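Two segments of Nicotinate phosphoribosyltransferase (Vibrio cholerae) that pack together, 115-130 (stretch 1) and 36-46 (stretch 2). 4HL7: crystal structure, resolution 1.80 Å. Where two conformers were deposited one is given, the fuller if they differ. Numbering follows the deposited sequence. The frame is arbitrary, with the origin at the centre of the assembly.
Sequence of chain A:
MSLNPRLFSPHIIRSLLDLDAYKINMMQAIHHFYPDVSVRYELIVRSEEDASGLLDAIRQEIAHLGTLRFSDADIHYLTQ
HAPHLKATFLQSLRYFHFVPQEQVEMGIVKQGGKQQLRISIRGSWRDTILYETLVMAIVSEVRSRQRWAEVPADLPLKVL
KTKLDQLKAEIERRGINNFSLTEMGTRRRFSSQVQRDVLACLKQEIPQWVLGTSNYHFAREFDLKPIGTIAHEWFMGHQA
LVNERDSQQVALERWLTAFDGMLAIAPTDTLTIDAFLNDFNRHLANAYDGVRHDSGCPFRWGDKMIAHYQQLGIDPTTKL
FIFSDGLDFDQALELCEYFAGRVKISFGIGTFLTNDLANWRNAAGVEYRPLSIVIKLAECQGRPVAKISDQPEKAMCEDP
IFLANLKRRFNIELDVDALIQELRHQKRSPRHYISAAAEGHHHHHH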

# COMPACT_ATOMS: atom_id res chain seq x y z
N GLN A 115 12.60 -22.98 3.86
CA GLN A 115 11.64 -22.43 4.82
C GLN A 115 11.18 -21.04 4.45
O GLN A 115 12.01 -20.16 4.24
CB GLN A 115 12.24 -22.36 6.23
CG GLN A 115 12.67 -23.69 6.81
CD GLN A 115 12.10 -23.91 8.19
OE1 GLN A 115 12.30 -23.10 9.11
NE2 GLN A 115 11.36 -25.01 8.35
N GLN A 116 9.86 -20.85 4.34
CA GLN A 116 9.23 -19.52 4.45
C GLN A 116 7.93 -19.60 5.28
O GLN A 116 7.33 -20.66 5.45
CB GLN A 116 8.88 -18.92 3.10
CG GLN A 116 9.92 -19.06 2.01
CD GLN A 116 9.29 -18.87 0.63
OE1 GLN A 116 8.09 -19.12 0.45
NE2 GLN A 116 10.09 -18.43 -0.34
N LEU A 117 7.52 -18.45 5.77
CA LEU A 117 6.28 -18.36 6.51
C LEU A 117 5.17 -17.96 5.53
O LEU A 117 5.25 -16.89 4.90
CB LEU A 117 6.44 -17.27 7.56
CG LEU A 117 5.32 -17.17 8.57
CD1 LEU A 117 5.74 -16.14 9.62
CD2 LEU A 117 4.07 -16.74 7.89
N ARG A 118 4.12 -18.77 5.46
CA ARG A 118 2.99 -18.46 4.58
C ARG A 118 1.73 -18.13 5.40
O ARG A 118 1.42 -18.81 6.40
CB ARG A 118 2.73 -19.58 3.59
CG ARG A 118 3.69 -19.51 2.39
N ILE A 119 1.06 -17.03 5.03
CA ILE A 119 -0.20 -16.70 5.67
C ILE A 119 -1.24 -16.57 4.56
O ILE A 119 -1.02 -15.85 3.58
CB ILE A 119 -0.08 -15.37 6.45
CG1 ILE A 119 0.98 -15.50 7.55
CG2 ILE A 119 -1.42 -14.96 7.07
CD1 ILE A 119 1.33 -14.13 8.11
N SER A 120 -2.39 -17.23 4.74
CA SER A 120 -3.48 -17.23 3.72
C SER A 120 -4.72 -16.64 4.37
O SER A 120 -5.08 -17.01 5.50
CB SER A 120 -3.82 -18.64 3.31
OG SER A 120 -2.71 -19.32 2.73
N ILE A 121 -5.34 -15.67 3.71
CA ILE A 121 -6.50 -15.00 4.33
C ILE A 121 -7.67 -15.21 3.38
O ILE A 121 -7.58 -14.85 2.21
CB ILE A 121 -6.21 -13.51 4.51
CG1 ILE A 121 -5.01 -13.27 5.45
CG2 ILE A 121 -7.41 -12.77 5.07
CD1 ILE A 121 -4.60 -11.82 5.43
N ARG A 122 -8.78 -15.78 3.88
CA ARG A 122 -9.92 -16.15 3.04
C ARG A 122 -11.24 -15.68 3.67
O ARG A 122 -11.43 -15.89 4.87
CB ARG A 122 -10.07 -17.70 2.97
CG ARG A 122 -8.91 -18.47 2.34
CD ARG A 122 -9.26 -19.95 2.27
NE ARG A 122 -8.37 -20.78 1.43
CZ ARG A 122 -7.10 -21.07 1.72
NH1 ARG A 122 -6.53 -20.56 2.81
NH2 ARG A 122 -6.38 -21.85 0.91
N GLY A 123 -12.18 -15.16 2.86
CA GLY A 123 -13.51 -14.80 3.38
C GLY A 123 -14.16 -13.85 2.42
O GLY A 123 -13.72 -13.72 1.25
N SER A 124 -15.20 -13.15 2.89
CA SER A 124 -15.73 -12.08 2.03
C SER A 124 -14.68 -11.00 1.85
O SER A 124 -13.87 -10.72 2.73
CB SER A 124 -17.02 -11.46 2.58
OG SER A 124 -16.80 -10.67 3.71
N TRP A 125 -14.73 -10.37 0.71
CA TRP A 125 -13.83 -9.24 0.43
C TRP A 125 -14.06 -8.14 1.44
O TRP A 125 -13.09 -7.60 2.00
CB TRP A 125 -14.10 -8.80 -1.01
CG TRP A 125 -13.02 -7.98 -1.62
CD1 TRP A 125 -11.73 -7.71 -1.14
CD2 TRP A 125 -13.09 -7.34 -2.93
NE1 TRP A 125 -11.02 -6.92 -2.08
CE2 TRP A 125 -11.79 -6.70 -3.16
CE3 TRP A 125 -14.08 -7.25 -3.90
CZ2 TRP A 125 -11.53 -5.96 -4.32
CZ3 TRP A 125 -13.79 -6.53 -5.10
CH2 TRP A 125 -12.56 -5.90 -5.28
N ARG A 126 -15.34 -7.83 1.76
CA ARG A 126 -15.60 -6.77 2.74
C ARG A 126 -15.02 -7.11 4.15
O ARG A 126 -14.51 -6.26 4.82
CB ARG A 126 -17.09 -6.53 2.86
CG ARG A 126 -17.48 -5.36 3.80
CD ARG A 126 -18.87 -5.66 4.40
NE ARG A 126 -19.37 -4.52 5.17
CZ ARG A 126 -19.35 -4.42 6.49
NH1 ARG A 126 -18.92 -5.41 7.27
NH2 ARG A 126 -19.81 -3.31 7.03
N ASP A 127 -15.10 -8.35 4.56
CA ASP A 127 -14.70 -8.73 5.90
C ASP A 127 -13.21 -9.03 6.07
O ASP A 127 -12.72 -9.11 7.24
CB ASP A 127 -15.56 -9.85 6.36
CG ASP A 127 -17.05 -9.38 6.49
OD1 ASP A 127 -17.87 -10.23 6.63
OD2 ASP A 127 -17.34 -8.16 6.37
N THR A 128 -12.51 -9.15 4.95
CA THR A 128 -11.06 -9.52 5.00
C THR A 128 -10.15 -8.40 4.51
O THR A 128 -8.93 -8.48 4.71
CB THR A 128 -10.72 -10.82 4.26
OG1 THR A 128 -11.03 -10.71 2.87
CG2 THR A 128 -11.45 -12.06 4.90
N ILE A 129 -10.73 -7.39 3.84
CA ILE A 129 -9.89 -6.36 3.22
C ILE A 129 -9.02 -5.60 4.25
O ILE A 129 -7.91 -5.19 3.95
CB ILE A 129 -10.68 -5.39 2.30
CG1 ILE A 129 -9.68 -4.40 1.63
CG2 ILE A 129 -11.69 -4.61 3.09
CD1 ILE A 129 -10.18 -3.78 0.38
N LEU A 130 -9.52 -5.44 5.48
CA LEU A 130 -8.73 -4.72 6.47
C LEU A 130 -7.51 -5.47 7.02
O LEU A 130 -6.67 -4.83 7.66
CB LEU A 130 -9.60 -4.22 7.63
CG LEU A 130 -10.78 -3.31 7.27
CD1 LEU A 130 -11.43 -2.81 8.55
CD2 LEU A 130 -10.35 -2.16 6.34
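Stretch 2 36-46: DVSVRYELIVR

Two antiparallel strands sort their side chains by alternation, and this pair from nicotinate phosphoribosyltransferase illustrates the rule. Stretch 2 is extended along most of its length and runs beside the strand of stretch 1 with 168° between their N-to-C directions and a closest axial approach of 4.7 Å. Near the start of stretch 1, L117 pairs with V45: V45 N donates to L117 O at 3.1 Å, while the return bond from L117 N to V45 O is weak at 3.4 Å. R118 then lies beside I44 in a non-hydrogen-bonded pair. The ladder tightens at I119, whose O accepts from L43 N at 2.8 Å and whose N donates to L43 O at 3.1 Å.

S120 and E42 share the face that also carries R118, I44, R122 and R40. There S120 OG donates to E42 OE2 at 2.7 Å, and R40 NH1 bridges to E42 OE1 at 2.7 Å, so one carboxylate serves both strands. The other face is largely apolar, with I121 CD1 3.8 Å from L43 CD1. Between the backbones, Y41 N donates to I121 O at 2.8 Å and I121 N to Y41 O at 2.9 Å. The R122 guanidinium lays one face over R40, with R122 CZ 3.6 Å from R40 CD.

At G123 the chain turns a corner, yet the ladder persists, with V39 N 2.9 Å from G123 O as its donor. S124, CA to CA only 4.0 Å from S38, caps the following helix by accepting from D127 N at 3.0 Å through its OG. W125 N still reaches back to V37 O, a nearly straight hydrogen bond of 2.9 Å, and V39 CG1 sits over the indole face, 3.6 Å from W125 CG. I129 CA lies 3.5 Å from Y41 OH, carrying the contact past the corner.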

# COMPACT_ATOMS: atom_id res chain seq x y z
N ASP A 36 -21.29 -9.82 -1.33
CA ASP A 36 -21.18 -11.29 -1.27
C ASP A 36 -19.98 -11.82 -2.09
O ASP A 36 -19.90 -13.00 -2.36
CB ASP A 36 -22.45 -11.95 -1.76
CG ASP A 36 -23.60 -11.81 -0.77
OD1 ASP A 36 -23.43 -12.23 0.41
OD2 ASP A 36 -24.66 -11.29 -1.16
N VAL A 37 -19.08 -10.95 -2.50
CA VAL A 37 -17.89 -11.44 -3.22
C VAL A 37 -16.87 -11.98 -2.23
O VAL A 37 -16.65 -11.37 -1.20
CB VAL A 37 -17.30 -10.26 -4.01
CG1 VAL A 37 -15.87 -10.55 -4.49
CG2 VAL A 37 -18.25 -9.96 -5.20
N SER A 38 -16.24 -13.14 -2.54
CA SER A 38 -15.21 -13.69 -1.64
C SER A 38 -13.81 -13.51 -2.26
O SER A 38 -13.69 -13.31 -3.49
CB SER A 38 -15.46 -15.16 -1.43
OG SER A 38 -16.71 -15.33 -0.73
N VAL A 39 -12.78 -13.62 -1.44
CA VAL A 39 -11.40 -13.44 -1.94
C VAL A 39 -10.45 -14.34 -1.17
O VAL A 39 -10.81 -14.85 -0.08
CB VAL A 39 -10.88 -11.96 -1.84
CG1 VAL A 39 -11.56 -11.01 -2.85
CG2 VAL A 39 -11.03 -11.40 -0.43
N ARG A 40 -9.23 -14.48 -1.70
CA ARG A 40 -8.14 -15.12 -0.96
C ARG A 40 -6.91 -14.27 -1.17
O ARG A 40 -6.58 -13.92 -2.32
CB ARG A 40 -7.86 -16.53 -1.44
CG ARG A 40 -6.67 -17.16 -0.65
CD ARG A 40 -6.57 -18.67 -0.87
NE ARG A 40 -6.73 -19.00 -2.30
CZ ARG A 40 -5.71 -18.98 -3.14
NH1 ARG A 40 -4.48 -18.62 -2.74
NH2 ARG A 40 -5.91 -19.29 -4.38
N TYR A 41 -6.24 -13.90 -0.07
CA TYR A 41 -4.93 -13.21 -0.14
C TYR A 41 -3.86 -14.15 0.29
O TYR A 41 -4.09 -15.01 1.18
CB TYR A 41 -4.85 -12.06 0.85
CG TYR A 41 -5.85 -10.91 0.67
CD1 TYR A 41 -5.56 -9.82 -0.15
CD2 TYR A 41 -7.15 -10.98 1.26
CE1 TYR A 41 -6.46 -8.73 -0.26
CE2 TYR A 41 -8.06 -9.92 1.14
CZ TYR A 41 -7.73 -8.82 0.35
OH TYR A 41 -8.67 -7.77 0.25
N GLU A 42 -2.63 -13.91 -0.23
CA GLU A 42 -1.50 -14.73 0.18
C GLU A 42 -0.33 -13.86 0.56
O GLU A 42 0.04 -12.96 -0.19
CB GLU A 42 -1.04 -15.68 -0.95
CG GLU A 42 -2.09 -16.73 -1.32
CD GLU A 42 -2.34 -17.74 -0.18
OE1 GLU A 42 -3.40 -18.43 -0.27
OE2 GLU A 42 -1.47 -17.90 0.73
N LEU A 43 0.26 -14.14 1.72
CA LEU A 43 1.41 -13.37 2.11
C LEU A 43 2.57 -14.29 2.24
O LEU A 43 2.43 -15.43 2.69
CB LEU A 43 1.21 -12.65 3.45
CG LEU A 43 0.13 -11.57 3.52
CD1 LEU A 43 -1.21 -12.23 3.81
CD2 LEU A 43 0.43 -10.50 4.58
N ILE A 44 3.73 -13.81 1.86
CA ILE A 44 4.92 -14.63 2.02
C ILE A 44 6.00 -13.79 2.69
O ILE A 44 6.20 -12.64 2.33
CB ILE A 44 5.38 -15.28 0.69
CG1 ILE A 44 6.80 -15.85 0.86
CG2 ILE A 44 5.18 -14.31 -0.47
CD1 ILE A 44 7.16 -16.85 -0.20
N VAL A 45 6.58 -14.35 3.74
CA VAL A 45 7.71 -13.76 4.40
C VAL A 45 8.93 -14.55 3.97
O VAL A 45 8.98 -15.76 4.18
CB VAL A 45 7.53 -13.84 5.94
CG1 VAL A 45 8.68 -13.16 6.66
CG2 VAL A 45 6.19 -13.23 6.36
N ARG A 46 9.91 -13.87 3.38
CA ARG A 46 11.15 -14.51 2.88
C ARG A 46 12.40 -14.13 3.71
O ARG A 46 12.36 -13.17 4.50
CB ARG A 46 11.37 -14.18 1.38
O HOH W 1 -17.49 -8.95 0.05
O HOH W 2 -3.43 -20.83 0.29